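Local coordinates for protein Alpha/beta hydrolase (Streptomyces albidoflavus, PDB 6KSU) that probably cyclises non-ribosomal peptides by macrolactamization, as a standalone cyclase with a beta-lactamase-like domain related to penicillin-binding proteins, at residues F449-E452 against P457-L460. Sequence-based numbering, arbitrary orientation.
Sequences FVRE and PVAL
With CG anti to its carbonyl carbon (chi1 -62°), Phe449 lays its ring beside Val458, whose CG1, set roughly anti to the backbone N, comes to 3.8 Å from Phe449 CD1; the methyl approaches the ring obliquely. Beside this apolar contact the two strands pair through a classic beta bulge, in which Ala459 and Leu460 together face Val450. Val450 O accepts two hydrogen bonds, from Leu460 N at 2.9 Å in the carbonyl plane and from Ala459 N at 3.0 Å, tilted slightly from it. In return Val450 N donates to Leu460 O at 2.7 Å, and the same carbonyl oxygen receives a CA-H contact from Phe449 CA. The extra residue is accommodated at Ala459, where psi drops to -26°, and the two short strand segments run at 110° to each other. Val450 and Leu460 lie on one face of the sheet, their CB atoms 3.6 Å apart. On the Arg451 side, an extended chain carries the guanidinium past Pro457 O so that Val458 CG2 lies over one of its faces; NH2 forms a salt bridge with Asp431, just before strand 432-437, while NH1 hydrogen-bonds Gly456 O in the turn, two bonds that limit the rotation of the group. Near the turn a water accepts from Glu452 N at 3.0 Å. The bulge thus lies next to the turn of the hairpin made by strands 445-451 and 458-463 in the C-terminal antiparallel barrel, where strand 432-437 flanks the first strand, contributing Phe433 against Phe449, and strand 466-470 flanks the second, with Arg470 NH1 hydrogen-bonded to Val458 O.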
loop_
_atom_site.group_PDB
_atom_site.type_symbol
_atom_site.label_atom_id
_atom_site.label_comp_id
_atom_site.label_asym_id
_atom_site.label_seq_id
_atom_site.Cartn_x
_atom_site.Cartn_y
_atom_site.Cartn_z
ATOM N N PHE A 449 -19.621 -5.339 -8.782
ATOM C CA PHE A 449 -19.401 -6.001 -10.057
ATOM C C PHE A 449 -19.045 -4.981 -11.122
ATOM O O PHE A 449 -19.456 -3.819 -11.068
ATOM C CB PHE A 449 -20.639 -6.790 -10.468
ATOM C CG PHE A 449 -20.975 -7.869 -9.494
ATOM C CD1 PHE A 449 -20.339 -9.089 -9.565
ATOM C CD2 PHE A 449 -21.855 -7.629 -8.459
ATOM C CE1 PHE A 449 -20.622 -10.073 -8.640
ATOM C CE2 PHE A 449 -22.135 -8.602 -7.535
ATOM C CZ PHE A 449 -21.521 -9.824 -7.624
ATOM N N VAL A 450 -18.255 -5.427 -12.085
ATOM C CA VAL A 450 -17.811 -4.594 -13.192
ATOM C C VAL A 450 -18.078 -5.342 -14.490
ATOM O O VAL A 450 -17.784 -6.539 -14.597
ATOM C CB VAL A 450 -16.318 -4.227 -13.055
ATOM C CG1 VAL A 450 -15.870 -3.328 -14.210
ATOM C CG2 VAL A 450 -16.096 -3.543 -11.721
ATOM N N ARG A 451 -18.655 -4.638 -15.457
ATOM C CA ARG A 451 -18.879 -5.127 -16.810
ATOM C C ARG A 451 -17.890 -4.462 -17.757
ATOM O O ARG A 451 -17.460 -3.325 -17.530
ATOM C CB ARG A 451 -20.304 -4.815 -17.288
ATOM C CG ARG A 451 -21.415 -5.430 -16.433
ATOM C CD ARG A 451 -22.784 -4.791 -16.682
ATOM N NE ARG A 451 -23.623 -4.872 -15.492
ATOM C CZ ARG A 451 -24.362 -5.934 -15.184
ATOM N NH1 ARG A 451 -24.347 -6.988 -15.991
ATOM N NH2 ARG A 451 -25.100 -5.947 -14.072
ATOM N N GLU A 452 -17.537 -5.180 -18.826
ATOM C CA GLU A 452 -16.740 -4.580 -19.889
ATOM C C GLU A 452 -17.568 -3.655 -20.770
ATOM O O GLU A 452 -17.021 -2.710 -21.343
ATOM C CB GLU A 452 -16.078 -5.660 -20.748
ATOM C CG GLU A 452 -15.174 -6.558 -19.955
ATOM C CD GLU A 452 -14.371 -7.526 -20.807
ATOM O OE1 GLU A 452 -13.729 -7.083 -21.783
ATOM O OE2 GLU A 452 -14.375 -8.736 -20.476
ATOM N N PRO A 457 -22.349 -9.000 -19.864
ATOM C CA PRO A 457 -22.534 -9.699 -18.596
ATOM C C PRO A 457 -21.441 -9.307 -17.606
ATOM O O PRO A 457 -20.492 -8.582 -17.924
ATOM C CB PRO A 457 -22.416 -11.169 -19.000
ATOM C CG PRO A 457 -21.365 -11.130 -20.097
ATOM C CD PRO A 457 -21.512 -9.775 -20.796
ATOM N N VAL A 458 -21.602 -9.818 -16.385
ATOM C CA VAL A 458 -20.659 -9.562 -15.304
ATOM C C VAL A 458 -19.309 -10.177 -15.657
ATOM O O VAL A 458 -19.203 -11.374 -15.949
ATOM C CB VAL A 458 -21.215 -10.110 -13.984
ATOM C CG1 VAL A 458 -20.089 -10.478 -13.044
ATOM C CG2 VAL A 458 -22.207 -9.098 -13.343
ATOM N N ALA A 459 -18.268 -9.352 -15.662
ATOM C CA ALA A 459 -16.923 -9.849 -15.922
ATOM C C ALA A 459 -15.984 -9.745 -14.722
ATOM O O ALA A 459 -15.032 -10.531 -14.622
ATOM C CB ALA A 459 -16.303 -9.104 -17.114
ATOM N N LEU A 460 -16.234 -8.808 -13.811
ATOM C CA LEU A 460 -15.365 -8.601 -12.663
ATOM C C LEU A 460 -16.168 -8.432 -11.388
ATOM O O LEU A 460 -17.245 -7.827 -11.384
ATOM C CB LEU A 460 -14.479 -7.360 -12.833
ATOM C CG LEU A 460 -13.319 -7.555 -13.785
ATOM C CD1 LEU A 460 -12.402 -6.346 -13.687
ATOM C CD2 LEU A 460 -12.611 -8.850 -13.414
HETATM O O HOH W 1 -19.226 -7.441 -19.780
#